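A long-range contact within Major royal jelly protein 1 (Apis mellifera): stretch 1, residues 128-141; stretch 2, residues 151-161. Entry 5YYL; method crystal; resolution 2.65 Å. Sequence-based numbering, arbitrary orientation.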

# COMPACT_ATOMS: atom_id res chain seq x y z
N ALA A 128 -21.25 9.05 -30.43
CA ALA A 128 -21.19 10.10 -29.42
C ALA A 128 -21.51 9.51 -28.06
O ALA A 128 -22.44 8.71 -27.95
CB ALA A 128 -22.16 11.20 -29.75
N ILE A 129 -20.76 9.91 -27.04
CA ILE A 129 -20.99 9.47 -25.68
C ILE A 129 -21.32 10.68 -24.81
O ILE A 129 -20.64 11.71 -24.86
CB ILE A 129 -19.79 8.67 -25.16
CG1 ILE A 129 -19.35 7.64 -26.22
CG2 ILE A 129 -20.15 8.02 -23.84
CD1 ILE A 129 -18.51 6.47 -25.74
N ASP A 130 -22.38 10.56 -24.02
CA ASP A 130 -22.90 11.68 -23.22
C ASP A 130 -22.51 11.53 -21.75
O ASP A 130 -21.93 10.51 -21.37
CB ASP A 130 -24.42 11.85 -23.42
CG ASP A 130 -25.26 10.73 -22.78
OD1 ASP A 130 -24.79 9.96 -21.92
OD2 ASP A 130 -26.46 10.65 -23.14
N LYS A 131 -22.86 12.54 -20.95
CA LYS A 131 -22.55 12.55 -19.50
C LYS A 131 -23.05 11.30 -18.77
O LYS A 131 -22.42 10.86 -17.81
CB LYS A 131 -23.12 13.80 -18.82
N CYS A 132 -24.17 10.74 -19.23
CA CYS A 132 -24.86 9.65 -18.53
C CYS A 132 -24.49 8.22 -18.99
O CYS A 132 -25.21 7.27 -18.70
CB CYS A 132 -26.39 9.85 -18.65
SG CYS A 132 -26.88 11.46 -19.34
N ASP A 133 -23.37 8.07 -19.70
CA ASP A 133 -22.92 6.76 -20.21
C ASP A 133 -23.92 6.10 -21.17
O ASP A 133 -24.12 4.89 -21.13
CB ASP A 133 -22.54 5.80 -19.07
CG ASP A 133 -21.64 6.45 -18.04
OD1 ASP A 133 -21.73 6.08 -16.85
OD2 ASP A 133 -20.82 7.32 -18.42
N ARG A 134 -24.52 6.91 -22.03
CA ARG A 134 -25.30 6.43 -23.16
C ARG A 134 -24.42 6.59 -24.40
O ARG A 134 -23.81 7.64 -24.58
CB ARG A 134 -26.59 7.24 -23.34
CG ARG A 134 -27.55 7.25 -22.16
CD ARG A 134 -28.87 7.96 -22.49
NE ARG A 134 -28.83 9.43 -22.37
N LEU A 135 -24.36 5.56 -25.24
CA LEU A 135 -23.70 5.62 -26.54
C LEU A 135 -24.74 5.90 -27.63
O LEU A 135 -25.60 5.07 -27.89
CB LEU A 135 -22.95 4.31 -26.82
CG LEU A 135 -22.52 4.03 -28.27
CD1 LEU A 135 -21.54 5.08 -28.75
CD2 LEU A 135 -21.88 2.66 -28.42
N TRP A 136 -24.63 7.06 -28.28
CA TRP A 136 -25.50 7.44 -29.40
C TRP A 136 -24.86 6.99 -30.69
O TRP A 136 -23.67 7.19 -30.86
CB TRP A 136 -25.72 8.95 -29.43
CG TRP A 136 -26.37 9.45 -28.20
CD1 TRP A 136 -25.76 9.71 -27.01
CD2 TRP A 136 -27.75 9.76 -28.03
NE1 TRP A 136 -26.68 10.17 -26.09
CE2 TRP A 136 -27.91 10.21 -26.69
CE3 TRP A 136 -28.87 9.72 -28.87
CZ2 TRP A 136 -29.15 10.62 -26.18
CZ3 TRP A 136 -30.10 10.12 -28.37
CH2 TRP A 136 -30.24 10.56 -27.03
N VAL A 137 -25.65 6.39 -31.57
CA VAL A 137 -25.16 5.91 -32.88
C VAL A 137 -25.99 6.45 -34.03
O VAL A 137 -27.20 6.32 -34.03
CB VAL A 137 -25.17 4.37 -32.98
CG1 VAL A 137 -24.55 3.91 -34.29
CG2 VAL A 137 -24.45 3.76 -31.78
N LEU A 138 -25.32 7.05 -35.01
CA LEU A 138 -25.96 7.53 -36.24
C LEU A 138 -25.79 6.47 -37.31
O LEU A 138 -24.74 6.40 -37.94
CB LEU A 138 -25.35 8.89 -36.69
CG LEU A 138 -25.91 9.50 -38.01
CD1 LEU A 138 -27.35 9.94 -37.86
CD2 LEU A 138 -25.08 10.67 -38.48
N ASP A 139 -26.81 5.64 -37.49
CA ASP A 139 -26.89 4.69 -38.61
C ASP A 139 -27.46 5.43 -39.81
O ASP A 139 -28.59 5.92 -39.75
CB ASP A 139 -27.77 3.48 -38.24
CG ASP A 139 -27.98 2.49 -39.41
OD1 ASP A 139 -28.94 1.69 -39.33
OD2 ASP A 139 -27.17 2.48 -40.38
N SER A 140 -26.68 5.51 -40.88
CA SER A 140 -27.10 6.22 -42.08
C SER A 140 -28.13 5.43 -42.89
O SER A 140 -29.06 5.99 -43.48
CB SER A 140 -25.89 6.56 -42.95
OG SER A 140 -25.20 5.41 -43.36
N GLY A 141 -27.95 4.11 -42.90
CA GLY A 141 -28.74 3.22 -43.75
C GLY A 141 -28.12 3.00 -45.12
O GLY A 141 -28.67 2.28 -45.93
N SER A 151 -33.85 2.76 -44.06
CA SER A 151 -34.01 4.13 -43.58
C SER A 151 -32.99 4.41 -42.45
O SER A 151 -32.71 3.51 -41.66
CB SER A 151 -35.44 4.37 -43.08
N PRO A 152 -32.41 5.63 -42.39
CA PRO A 152 -31.51 5.98 -41.28
C PRO A 152 -32.18 5.96 -39.91
O PRO A 152 -33.40 6.14 -39.81
CB PRO A 152 -31.08 7.43 -41.60
CG PRO A 152 -31.81 7.84 -42.81
CD PRO A 152 -32.32 6.61 -43.49
N LYS A 153 -31.37 5.75 -38.87
CA LYS A 153 -31.86 5.76 -37.49
C LYS A 153 -30.80 6.15 -36.45
O LYS A 153 -29.60 6.10 -36.71
CB LYS A 153 -32.48 4.40 -37.12
CG LYS A 153 -31.65 3.17 -37.46
CD LYS A 153 -32.36 1.95 -36.93
CE LYS A 153 -31.52 0.70 -37.05
NZ LYS A 153 -31.52 0.16 -38.44
N LEU A 154 -31.28 6.56 -35.29
CA LEU A 154 -30.48 7.01 -34.17
C LEU A 154 -30.69 6.05 -33.00
O LEU A 154 -31.74 6.05 -32.37
CB LEU A 154 -30.90 8.44 -33.79
CG LEU A 154 -30.00 9.33 -32.93
CD1 LEU A 154 -28.68 9.61 -33.64
CD2 LEU A 154 -30.73 10.63 -32.60
N LEU A 155 -29.68 5.23 -32.71
CA LEU A 155 -29.72 4.30 -31.58
C LEU A 155 -29.04 4.88 -30.34
O LEU A 155 -28.23 5.78 -30.44
CB LEU A 155 -29.05 2.98 -31.93
CG LEU A 155 -29.60 2.31 -33.19
CD1 LEU A 155 -28.74 2.61 -34.41
CD2 LEU A 155 -29.69 0.81 -32.95
N THR A 156 -29.40 4.33 -29.18
CA THR A 156 -28.95 4.81 -27.88
C THR A 156 -28.79 3.63 -26.93
O THR A 156 -29.76 3.17 -26.35
CB THR A 156 -29.97 5.80 -27.31
OG1 THR A 156 -29.96 6.99 -28.10
CG2 THR A 156 -29.64 6.19 -25.86
N PHE A 157 -27.56 3.14 -26.78
CA PHE A 157 -27.25 2.02 -25.87
C PHE A 157 -26.84 2.51 -24.49
O PHE A 157 -26.25 3.57 -24.36
CB PHE A 157 -26.11 1.19 -26.44
CG PHE A 157 -26.40 0.62 -27.79
CD1 PHE A 157 -26.99 -0.63 -27.91
CD2 PHE A 157 -26.07 1.32 -28.94
CE1 PHE A 157 -27.25 -1.17 -29.16
CE2 PHE A 157 -26.33 0.79 -30.19
CZ PHE A 157 -26.92 -0.46 -30.30
N ASP A 158 -27.15 1.73 -23.45
CA ASP A 158 -26.63 1.98 -22.11
C ASP A 158 -25.29 1.25 -22.01
O ASP A 158 -25.25 0.01 -22.05
CB ASP A 158 -27.61 1.50 -21.03
CG ASP A 158 -27.20 1.92 -19.61
OD1 ASP A 158 -26.34 2.81 -19.45
OD2 ASP A 158 -27.76 1.36 -18.64
N LEU A 159 -24.22 2.03 -21.89
CA LEU A 159 -22.86 1.48 -21.84
C LEU A 159 -22.59 0.61 -20.62
O LEU A 159 -21.76 -0.29 -20.69
CB LEU A 159 -21.80 2.59 -21.93
CG LEU A 159 -21.71 3.24 -23.32
CD1 LEU A 159 -21.16 4.64 -23.23
CD2 LEU A 159 -20.87 2.42 -24.28
N THR A 160 -23.30 0.88 -19.53
CA THR A 160 -23.17 0.08 -18.30
C THR A 160 -23.65 -1.37 -18.54
O THR A 160 -23.03 -2.30 -18.03
CB THR A 160 -23.96 0.68 -17.11
OG1 THR A 160 -25.36 0.66 -17.38
CG2 THR A 160 -23.54 2.12 -16.81
N THR A 161 -24.72 -1.54 -19.32
CA THR A 161 -25.33 -2.85 -19.57
C THR A 161 -25.04 -3.46 -20.94
O THR A 161 -25.26 -4.65 -21.11
CB THR A 161 -26.86 -2.77 -19.46
OG1 THR A 161 -27.37 -1.95 -20.52
CG2 THR A 161 -27.29 -2.19 -18.12

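Strands 134-139 and 153-158 run antiparallel, burying 920 Å² summed over both stretches, and their backbones supply the frame: Leu 135, Val 137 and Asp 139 each exchange two hydrogen bonds with Phe 157, Leu 155 and Lys 153 respectively, from Leu 135 N to Phe 157 O at 2.9 Å through Lys 153 N to Asp 139 O at 2.9 Å. Past the last bridge, Leu 159 N still reaches Asp 133 O at 3.0 Å.

Those hydrogen-bonded pairs share one face, mostly greasy. Phe 157, with chi1 m, offers its flat ring edge-on to Val 137, CE2 3.9 Å from Val 137 CG2. Leu 159, m,t, points toward the first stretch; its CD1 lies 3.6 Å from Ile 129 CG2 and 4.0 Å from Leu 135 CB, and its CD2 3.8 Å from Leu 135 CB. Charge enters this buried face as a pair. The long aliphatic stem of Lys 153, p at chi1, extended through chi3 and turned to m at chi4, lets NZ reach OD1 of Asp 139 (chi1 t) at 3.1 Å in a salt bridge, while Asp 139 OD2 accepts from Gly 141 N at 3.1 Å.

On the other face Trp 136, with chi1 m, places its ring where Thr 156 OG1 sits over one face, 3.0 Å from Trp 136 CE3, Leu 154 packs at the edge, and Trp 136 NE1 donates to Asp 130 OD2 at 3.0 Å, satisfying the indole's polar end.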